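Local atomic coordinates of N-terminal acetyltransferase B complex subunit MDM20 (Candida albicans, PDB entry 5K04), a protein that serves as the non-catalytic, helical-repeat subunit of the NatB N-terminal acetyltransferase complex, probably scaffolding the catalytic subunit that acetylates protein N termini. Residues N390-I395 / L733-S738; Q631-L636 / S685-Q690; K648-I653 / K703-V708. All blocks are in the same frame, centred on the assembly; numbering follows the deposited sequence.

Interaction 1: N390-I395 / L733-S738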
loop_
_atom_site.group_PDB
_atom_site.type_symbol
_atom_site.label_atom_id
_atom_site.label_comp_id
_atom_site.label_asym_id
_atom_site.label_seq_id
_atom_site.Cartn_x
_atom_site.Cartn_y
_atom_site.Cartn_z
ATOM N N ASN A 390 23.842 20.920 -7.640
ATOM C CA ASN A 390 22.470 21.394 -7.519
ATOM C C ASN A 390 21.718 20.593 -6.467
ATOM O O ASN A 390 20.922 21.146 -5.700
ATOM C CB ASN A 390 21.776 21.309 -8.874
ATOM C CG ASN A 390 20.278 21.545 -8.780
ATOM O OD1 ASN A 390 19.513 20.632 -8.500
ATOM N ND2 ASN A 390 19.859 22.773 -9.043
ATOM N N THR A 391 21.981 19.288 -6.409
ATOM C CA THR A 391 21.333 18.416 -5.434
ATOM C C THR A 391 21.718 18.802 -4.009
ATOM O O THR A 391 20.866 18.873 -3.116
ATOM C CB THR A 391 21.717 16.972 -5.748
ATOM O OG1 THR A 391 21.110 16.601 -6.990
ATOM C CG2 THR A 391 21.284 16.014 -4.637
ATOM N N ILE A 392 23.002 19.083 -3.791
ATOM C CA ILE A 392 23.479 19.472 -2.473
ATOM C C ILE A 392 22.936 20.842 -2.092
ATOM O O ILE A 392 22.504 21.059 -0.951
ATOM C CB ILE A 392 25.017 19.436 -2.449
ATOM C CG1 ILE A 392 25.519 17.989 -2.505
ATOM C CG2 ILE A 392 25.559 20.165 -1.227
ATOM C CD1 ILE A 392 27.040 17.874 -2.630
ATOM N N LYS A 393 22.949 21.788 -3.034
ATOM C CA LYS A 393 22.383 23.106 -2.762
ATOM C C LYS A 393 20.939 22.982 -2.293
ATOM O O LYS A 393 20.544 23.569 -1.275
ATOM C CB LYS A 393 22.478 23.995 -4.009
ATOM C CG LYS A 393 21.709 25.321 -3.878
ATOM C CD LYS A 393 21.670 26.138 -5.172
ATOM C CE LYS A 393 20.644 25.605 -6.140
ATOM N NZ LYS A 393 20.539 26.424 -7.354
ATOM N N ASN A 394 20.145 22.180 -3.000
ATOM C CA ASN A 394 18.738 22.068 -2.657
ATOM C C ASN A 394 18.503 21.211 -1.417
ATOM O O ASN A 394 17.506 21.420 -0.722
ATOM C CB ASN A 394 17.965 21.567 -3.876
ATOM C CG ASN A 394 17.720 22.694 -4.892
ATOM O OD1 ASN A 394 17.124 23.709 -4.566
ATOM N ND2 ASN A 394 18.227 22.526 -6.102
ATOM N N ILE A 395 19.413 20.280 -1.101
ATOM C CA ILE A 395 19.400 19.647 0.221
ATOM C C ILE A 395 19.509 20.706 1.324
ATOM O O ILE A 395 18.798 20.654 2.338
ATOM C CB ILE A 395 20.537 18.614 0.335
ATOM C CG1 ILE A 395 20.171 17.317 -0.393
ATOM C CG2 ILE A 395 20.859 18.343 1.800
ATOM C CD1 ILE A 395 21.307 16.304 -0.464
ATOM N N LEU A 733 29.958 19.384 5.661
ATOM C CA LEU A 733 30.693 18.523 6.577
ATOM C C LEU A 733 29.931 17.233 6.854
ATOM O O LEU A 733 30.523 16.148 6.866
ATOM C CB LEU A 733 30.980 19.276 7.869
ATOM C CG LEU A 733 32.044 18.654 8.768
ATOM C CD1 LEU A 733 33.160 17.997 7.937
ATOM C CD2 LEU A 733 32.612 19.723 9.679
ATOM N N GLU A 734 28.620 17.334 7.079
ATOM C CA GLU A 734 27.801 16.149 7.322
ATOM C C GLU A 734 27.783 15.231 6.095
ATOM O O GLU A 734 27.855 14.001 6.219
ATOM C CB GLU A 734 26.386 16.591 7.715
ATOM C CG GLU A 734 25.317 15.493 7.642
ATOM C CD GLU A 734 23.888 16.042 7.673
ATOM O OE1 GLU A 734 23.333 16.178 8.785
ATOM O OE2 GLU A 734 23.330 16.346 6.584
ATOM N N ILE A 735 27.727 15.820 4.900
ATOM C CA ILE A 735 27.689 15.026 3.678
ATOM C C ILE A 735 29.038 14.365 3.420
ATOM O O ILE A 735 29.097 13.194 3.022
ATOM C CB ILE A 735 27.231 15.911 2.504
ATOM C CG1 ILE A 735 25.726 16.177 2.660
ATOM C CG2 ILE A 735 27.587 15.279 1.160
ATOM C CD1 ILE A 735 25.074 16.851 1.471
ATOM N N LYS A 736 30.143 15.092 3.672
ATOM C CA LYS A 736 31.468 14.501 3.509
ATOM C C LYS A 736 31.704 13.378 4.511
ATOM O O LYS A 736 32.261 12.333 4.153
ATOM C CB LYS A 736 32.563 15.565 3.636
ATOM C CG LYS A 736 32.554 16.586 2.493
ATOM C CD LYS A 736 33.875 17.293 2.316
ATOM C CE LYS A 736 34.275 18.119 3.514
ATOM N NZ LYS A 736 35.647 18.705 3.290
ATOM N N SER A 737 31.287 13.572 5.768
ATOM C CA SER A 737 31.455 12.517 6.765
ATOM C C SER A 737 30.609 11.295 6.424
ATOM O O SER A 737 31.042 10.154 6.627
ATOM C CB SER A 737 31.093 13.039 8.160
ATOM O OG SER A 737 32.017 14.017 8.600
ATOM N N SER A 738 29.393 11.519 5.918
ATOM C CA SER A 738 28.503 10.408 5.582
ATOM C C SER A 738 29.038 9.616 4.400
ATOM O O SER A 738 28.974 8.383 4.388
ATOM C CB SER A 738 27.094 10.924 5.270
ATOM O OG SER A 738 26.271 9.885 4.771
#
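I735 of helix 729-747 sets its CD1 against I392 and I395, two residues one helical turn apart on helix 388-404. The side chains of I392 and I735 cross obliquely: the contact on the first is made by its methylene, with CG1 4.2 Å from CD1 of I735. I395 instead offers its terminal methyl, CD1, 4.3 Å from the same I735 CD1. In I735 the longer branch lies opposite the carbonyl carbon (chi1 -73°) and runs on extended through chi2, so that its end methyl meets the partner helix. The nearest pair of CA atoms, those of I392 and I735, is 8.7 Å apart. This is helix-to-helix packing in an all-helical protein whose central family region belongs to the TPR clan; segment 390-395 falls within that region, and 733-738 belongs to the last helix of the chain. All three isoleucines are buried, and no hydrogen bond crosses between the segments. I392 also rests on M718, I395 on L418 and Y419 of helix 409-419, and I735 on I715 of helix 707-717. On the far flank of 390-395, K393 forms a salt bridge with D383, which also accepts from N394 ND2.

Interaction 2: Q631-L636 / S685-Q690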
loop_
_atom_site.group_PDB
_atom_site.type_symbol
_atom_site.label_atom_id
_atom_site.label_comp_id
_atom_site.label_asym_id
_atom_site.label_seq_id
_atom_site.Cartn_x
_atom_site.Cartn_y
_atom_site.Cartn_z
ATOM N N GLN A 631 34.035 -29.344 -19.568
ATOM C CA GLN A 631 34.199 -28.256 -20.533
ATOM C C GLN A 631 33.230 -27.107 -20.271
ATOM O O GLN A 631 33.603 -25.938 -20.399
ATOM C CB GLN A 631 34.025 -28.776 -21.960
ATOM C CG GLN A 631 35.116 -29.736 -22.399
ATOM C CD GLN A 631 34.961 -31.111 -21.782
ATOM O OE1 GLN A 631 33.916 -31.440 -21.209
ATOM N NE2 GLN A 631 36.005 -31.922 -21.888
ATOM N N GLU A 632 31.982 -27.420 -19.916
ATOM C CA GLU A 632 31.041 -26.374 -19.541
ATOM C C GLU A 632 31.529 -25.638 -18.300
ATOM O O GLU A 632 31.490 -24.403 -18.245
ATOM C CB GLU A 632 29.652 -26.979 -19.313
ATOM C CG GLU A 632 29.113 -27.761 -20.510
ATOM C CD GLU A 632 27.919 -28.639 -20.161
ATOM O OE1 GLU A 632 27.970 -29.343 -19.127
ATOM O OE2 GLU A 632 26.928 -28.622 -20.922
ATOM N N THR A 633 32.013 -26.392 -17.302
ATOM C CA THR A 633 32.599 -25.809 -16.094
ATOM C C THR A 633 33.700 -24.806 -16.440
ATOM O O THR A 633 33.740 -23.683 -15.915
ATOM C CB THR A 633 33.164 -26.933 -15.207
ATOM O OG1 THR A 633 32.153 -27.915 -14.942
ATOM C CG2 THR A 633 33.694 -26.383 -13.889
ATOM N N GLN A 634 34.602 -25.204 -17.341
ATOM C CA GLN A 634 35.766 -24.385 -17.653
ATOM C C GLN A 634 35.373 -23.125 -18.412
ATOM O O GLN A 634 35.947 -22.055 -18.176
ATOM C CB GLN A 634 36.783 -25.219 -18.433
ATOM C CG GLN A 634 37.529 -26.186 -17.547
ATOM C CD GLN A 634 38.310 -25.444 -16.461
ATOM O OE1 GLN A 634 39.038 -24.494 -16.747
ATOM N NE2 GLN A 634 38.145 -25.866 -15.214
ATOM N N SER A 635 34.386 -23.215 -19.312
ATOM C CA SER A 635 33.965 -22.015 -20.036
ATOM C C SER A 635 33.354 -20.994 -19.084
ATOM O O SER A 635 33.785 -19.838 -19.039
ATOM C CB SER A 635 32.987 -22.365 -21.158
ATOM O OG SER A 635 31.858 -23.044 -20.649
ATOM N N LEU A 636 32.354 -21.410 -18.305
ATOM C CA LEU A 636 31.754 -20.507 -17.325
ATOM C C LEU A 636 32.794 -19.980 -16.337
ATOM O O LEU A 636 32.751 -18.807 -15.940
ATOM C CB LEU A 636 30.626 -21.231 -16.596
ATOM C CG LEU A 636 29.500 -21.635 -17.553
ATOM C CD1 LEU A 636 28.480 -22.529 -16.880
ATOM C CD2 LEU A 636 28.847 -20.381 -18.128
ATOM N N SER A 685 36.516 -26.401 -4.595
ATOM C CA SER A 685 37.168 -26.825 -5.821
ATOM C C SER A 685 38.402 -25.965 -6.017
ATOM O O SER A 685 38.537 -24.902 -5.407
ATOM C CB SER A 685 36.235 -26.693 -7.028
ATOM O OG SER A 685 35.907 -25.334 -7.226
ATOM N N SER A 686 39.297 -26.428 -6.896
ATOM C CA SER A 686 40.467 -25.620 -7.235
ATOM C C SER A 686 40.056 -24.294 -7.879
ATOM O O SER A 686 40.646 -23.244 -7.592
ATOM C CB SER A 686 41.417 -26.410 -8.148
ATOM O OG SER A 686 41.049 -26.346 -9.520
ATOM N N TYR A 687 39.027 -24.311 -8.734
ATOM C CA TYR A 687 38.656 -23.068 -9.406
ATOM C C TYR A 687 37.923 -22.101 -8.472
ATOM O O TYR A 687 38.046 -20.881 -8.640
ATOM C CB TYR A 687 37.842 -23.364 -10.676
ATOM C CG TYR A 687 36.721 -24.362 -10.502
ATOM C CD1 TYR A 687 35.538 -23.995 -9.872
ATOM C CD2 TYR A 687 36.838 -25.663 -10.978
ATOM C CE1 TYR A 687 34.509 -24.894 -9.703
ATOM C CE2 TYR A 687 35.811 -26.576 -10.816
ATOM C CZ TYR A 687 34.639 -26.181 -10.177
ATOM O OH TYR A 687 33.594 -27.060 -9.993
ATOM N N MET A 688 37.192 -22.604 -7.467
ATOM C CA MET A 688 36.610 -21.698 -6.476
ATOM C C MET A 688 37.683 -21.087 -5.578
ATOM O O MET A 688 37.618 -19.896 -5.244
ATOM C CB MET A 688 35.566 -22.423 -5.632
ATOM C CG MET A 688 34.309 -22.795 -6.394
ATOM S SD MET A 688 33.562 -21.428 -7.255
ATOM C CE MET A 688 33.149 -20.499 -5.825
ATOM N N ASN A 689 38.677 -21.887 -5.171
ATOM C CA ASN A 689 39.783 -21.340 -4.390
ATOM C C ASN A 689 40.543 -20.282 -5.174
ATOM O O ASN A 689 41.088 -19.344 -4.586
ATOM C CB ASN A 689 40.726 -22.450 -3.947
ATOM C CG ASN A 689 40.124 -23.318 -2.870
ATOM O OD1 ASN A 689 39.324 -22.849 -2.057
ATOM N ND2 ASN A 689 40.492 -24.599 -2.863
ATOM N N GLN A 690 40.574 -20.400 -6.501
ATOM C CA GLN A 690 41.220 -19.372 -7.304
ATOM C C GLN A 690 40.374 -18.104 -7.364
ATOM O O GLN A 690 40.917 -16.991 -7.369
ATOM C CB GLN A 690 41.515 -19.918 -8.702
ATOM C CG GLN A 690 42.160 -18.924 -9.657
ATOM C CD GLN A 690 43.443 -18.323 -9.122
ATOM O OE1 GLN A 690 44.091 -18.883 -8.235
ATOM N NE2 GLN A 690 43.818 -17.171 -9.669
#
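T633 sets its methyl against the ring of Y687, CG2 lying 3.7 Å from CE2 and 3.8 Å from CZ. The two side chains cross at about a right angle, and the methyl comes in obliquely to the ring plane. Beside it, the amide end of Q634 approaches the same ring more loosely, NE2 standing 4.4 Å from Y687 CD2. The rotation of T633 about chi1 (-54°) puts CG2 opposite the backbone N and leaves OG1 beside that N, where it hydrogen-bonds to the carbonyl of N629 just before helix 630-643. One end of T633 is thus tied to its own chain while the methyl is presented to the tyrosine. N629 also accepts from E632 N through OD1. Y687 sits in the first turn of helix 686-695, and its side chain also touches I623 of helix 608-625. The contact therefore joins the beginnings of two helices at the surface, beside helix 608-625, which L636 and M688 touch as well. With no hydrogen bond between the segments, it relies mainly on van der Waals contact of a methyl with an aromatic ring, the amide of Q634 adding little, an association with little directional demand.

Interaction 3: K648-I653 / K703-V708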
loop_
_atom_site.group_PDB
_atom_site.type_symbol
_atom_site.label_atom_id
_atom_site.label_comp_id
_atom_site.label_asym_id
_atom_site.label_seq_id
_atom_site.Cartn_x
_atom_site.Cartn_y
_atom_site.Cartn_z
ATOM N N LYS A 648 38.560 -4.736 -14.568
ATOM C CA LYS A 648 37.279 -4.960 -15.231
ATOM C C LYS A 648 36.109 -4.407 -14.431
ATOM O O LYS A 648 35.130 -3.922 -15.013
ATOM C CB LYS A 648 37.057 -6.455 -15.482
ATOM C CG LYS A 648 38.047 -7.087 -16.454
ATOM C CD LYS A 648 37.917 -6.471 -17.836
ATOM C CE LYS A 648 38.870 -7.110 -18.826
ATOM N NZ LYS A 648 38.574 -6.626 -20.205
ATOM N N LEU A 649 36.185 -4.491 -13.101
ATOM C CA LEU A 649 35.057 -4.134 -12.251
ATOM C C LEU A 649 34.958 -2.637 -11.976
ATOM O O LEU A 649 33.917 -2.199 -11.493
ATOM C CB LEU A 649 35.145 -4.906 -10.932
ATOM C CG LEU A 649 35.052 -6.428 -11.075
ATOM C CD1 LEU A 649 35.428 -7.112 -9.772
ATOM C CD2 LEU A 649 33.659 -6.859 -11.526
ATOM N N LYS A 650 36.014 -1.861 -12.272
ATOM C CA LYS A 650 36.020 -0.398 -12.163
ATOM C C LYS A 650 34.844 0.259 -12.866
ATOM O O LYS A 650 34.497 1.399 -12.542
ATOM C CB LYS A 650 37.284 0.198 -12.790
ATOM C CG LYS A 650 38.514 0.185 -11.954
ATOM C CD LYS A 650 39.674 0.846 -12.701
ATOM C CE LYS A 650 39.822 0.292 -14.119
ATOM N NZ LYS A 650 41.086 0.753 -14.809
ATOM N N ILE A 651 34.255 -0.404 -13.862
ATOM C CA ILE A 651 33.118 0.165 -14.566
ATOM C C ILE A 651 31.922 0.340 -13.659
ATOM O O ILE A 651 30.938 0.965 -14.054
ATOM C CB ILE A 651 32.732 -0.700 -15.781
ATOM C CG1 ILE A 651 32.332 -2.112 -15.347
ATOM C CG2 ILE A 651 33.876 -0.768 -16.776
ATOM C CD1 ILE A 651 31.383 -2.771 -16.319
ATOM N N LEU A 652 31.965 -0.237 -12.457
ATOM C CA LEU A 652 30.943 0.067 -11.459
ATOM C C LEU A 652 31.056 1.507 -10.970
ATOM O O LEU A 652 30.088 2.050 -10.427
ATOM C CB LEU A 652 31.045 -0.907 -10.279
ATOM C CG LEU A 652 32.210 -0.730 -9.289
ATOM C CD1 LEU A 652 31.912 0.289 -8.167
ATOM C CD2 LEU A 652 32.609 -2.074 -8.691
ATOM N N ILE A 653 32.213 2.133 -11.159
ATOM C CA ILE A 653 32.438 3.502 -10.715
ATOM C C ILE A 653 31.859 4.473 -11.736
ATOM O O ILE A 653 32.282 4.490 -12.903
ATOM C CB ILE A 653 33.928 3.776 -10.485
ATOM C CG1 ILE A 653 34.477 2.821 -9.428
ATOM C CG2 ILE A 653 34.136 5.222 -10.051
ATOM C CD1 ILE A 653 35.969 2.994 -9.193
ATOM N N LYS A 703 40.534 0.881 -2.485
ATOM C CA LYS A 703 41.013 1.961 -1.624
ATOM C C LYS A 703 41.979 2.881 -2.359
ATOM O O LYS A 703 41.882 4.107 -2.247
ATOM C CB LYS A 703 41.671 1.383 -0.379
ATOM C CG LYS A 703 40.672 0.717 0.561
ATOM C CD LYS A 703 41.357 -0.120 1.635
ATOM C CE LYS A 703 40.305 -0.745 2.554
ATOM N NZ LYS A 703 40.916 -1.566 3.631
ATOM N N ASN A 704 42.898 2.312 -3.140
ATOM C CA ASN A 704 43.881 3.111 -3.865
ATOM C C ASN A 704 43.268 4.010 -4.932
ATOM O O ASN A 704 43.959 4.901 -5.431
ATOM C CB ASN A 704 44.918 2.187 -4.490
ATOM C CG ASN A 704 45.816 1.556 -3.451
ATOM O OD1 ASN A 704 46.147 2.179 -2.435
ATOM N ND2 ASN A 704 46.197 0.308 -3.683
ATOM N N LEU A 705 42.006 3.789 -5.303
ATOM C CA LEU A 705 41.287 4.700 -6.190
ATOM C C LEU A 705 40.849 5.976 -5.484
ATOM O O LEU A 705 40.478 6.935 -6.167
ATOM C CB LEU A 705 40.057 4.010 -6.795
ATOM C CG LEU A 705 40.380 2.693 -7.520
ATOM C CD1 LEU A 705 39.129 2.033 -8.104
ATOM C CD2 LEU A 705 41.460 2.875 -8.591
ATOM N N LYS A 706 40.852 5.987 -4.144
ATOM C CA LYS A 706 40.631 7.203 -3.351
ATOM C C LYS A 706 39.264 7.832 -3.640
ATOM O O LYS A 706 39.142 9.039 -3.855
ATOM C CB LYS A 706 41.763 8.212 -3.580
ATOM C CG LYS A 706 43.147 7.729 -3.124
ATOM C CD LYS A 706 44.196 8.831 -3.220
ATOM C CE LYS A 706 45.511 8.390 -2.599
ATOM N NZ LYS A 706 46.599 9.401 -2.779
ATOM N N LEU A 707 38.224 6.995 -3.628
ATOM C CA LEU A 707 36.890 7.458 -4.002
ATOM C C LEU A 707 36.345 8.478 -3.007
ATOM O O LEU A 707 35.607 9.392 -3.391
ATOM C CB LEU A 707 35.948 6.256 -4.119
ATOM C CG LEU A 707 36.448 5.222 -5.124
ATOM C CD1 LEU A 707 35.692 3.907 -5.025
ATOM C CD2 LEU A 707 36.352 5.827 -6.520
ATOM N N VAL A 708 36.697 8.331 -1.729
ATOM C CA VAL A 708 36.290 9.287 -0.705
ATOM C C VAL A 708 36.956 10.638 -0.937
ATOM O O VAL A 708 36.278 11.662 -1.054
ATOM C CB VAL A 708 36.621 8.726 0.691
ATOM C CG1 VAL A 708 36.319 9.750 1.771
ATOM C CG2 VAL A 708 35.831 7.452 0.928
#
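I653 and L705 form the closest apolar pair, their CD1 methyls 3.5 Å apart, the two side chains set at a slant to each other. The same I653 CD1 meets L707 tip to tip, 3.9 Å from CD2 of that leucine, so one methyl serves two leucines placed two residues apart. With chi1 at -59° and chi2 at 177°, the CG1 branch of I653 is stretched out and its CD1 lies within reach of both. K650 adds a looser contact through its aliphatic part, CG standing 4.3 Å from L705 CD1, while its NZ has a long, weak ion pair with D647. I653 also leans on L662 of helix 661-682.

Backbone bonding shapes both segments. In 648-653 a 3-10 segment follows the short helix, and I653 N bonds to K650 O at 2.8 Å before the chain leaves it in an extended conformation. Opposite, a type I turn runs from K703 to K706, with K706 N held by K703 O at 2.9 Å; K706 has positive phi (60°) and is the N-cap of helix 707-717. The turn places L705 just before the new helix and L707 at its start, the CB of each leucine pointing toward 648-653. The contact thus joins two junctions between helices in this all-helical fold.

Side-chain polar bonds lead outward: K703 NZ binds N748 near the C terminus, and R710 donates to L705 O. Across the segments there is no hydrogen bond, and the association rests on aliphatic contact centred on one isoleucine methyl, which implies cohesion by dispersion, with only partial shielding from solvent.

How the interactions relate
From the N terminus, helix 388-404 comes first, and interaction 1 joins it to the C-terminal helix 729-747, closing a loop of 337 mostly helical residues. Both other contacts fall within that loop. Interaction 2 begins at 631-636 and interaction 3 at 648-653; interaction 2 then closes at 685-690 and interaction 3 at 703-708, so these two cross along the chain. Helix 707-717, which starts in interaction 3, is followed by the helix carrying 733-738, and the centres of interactions 1 and 3 are about 21 Å apart. Interaction 2 lies about 45 Å from interaction 1, centre to centre. The crossing pair ties together helices and the turns between them in the C-terminal part, while interaction 1 links that region to the middle of the chain.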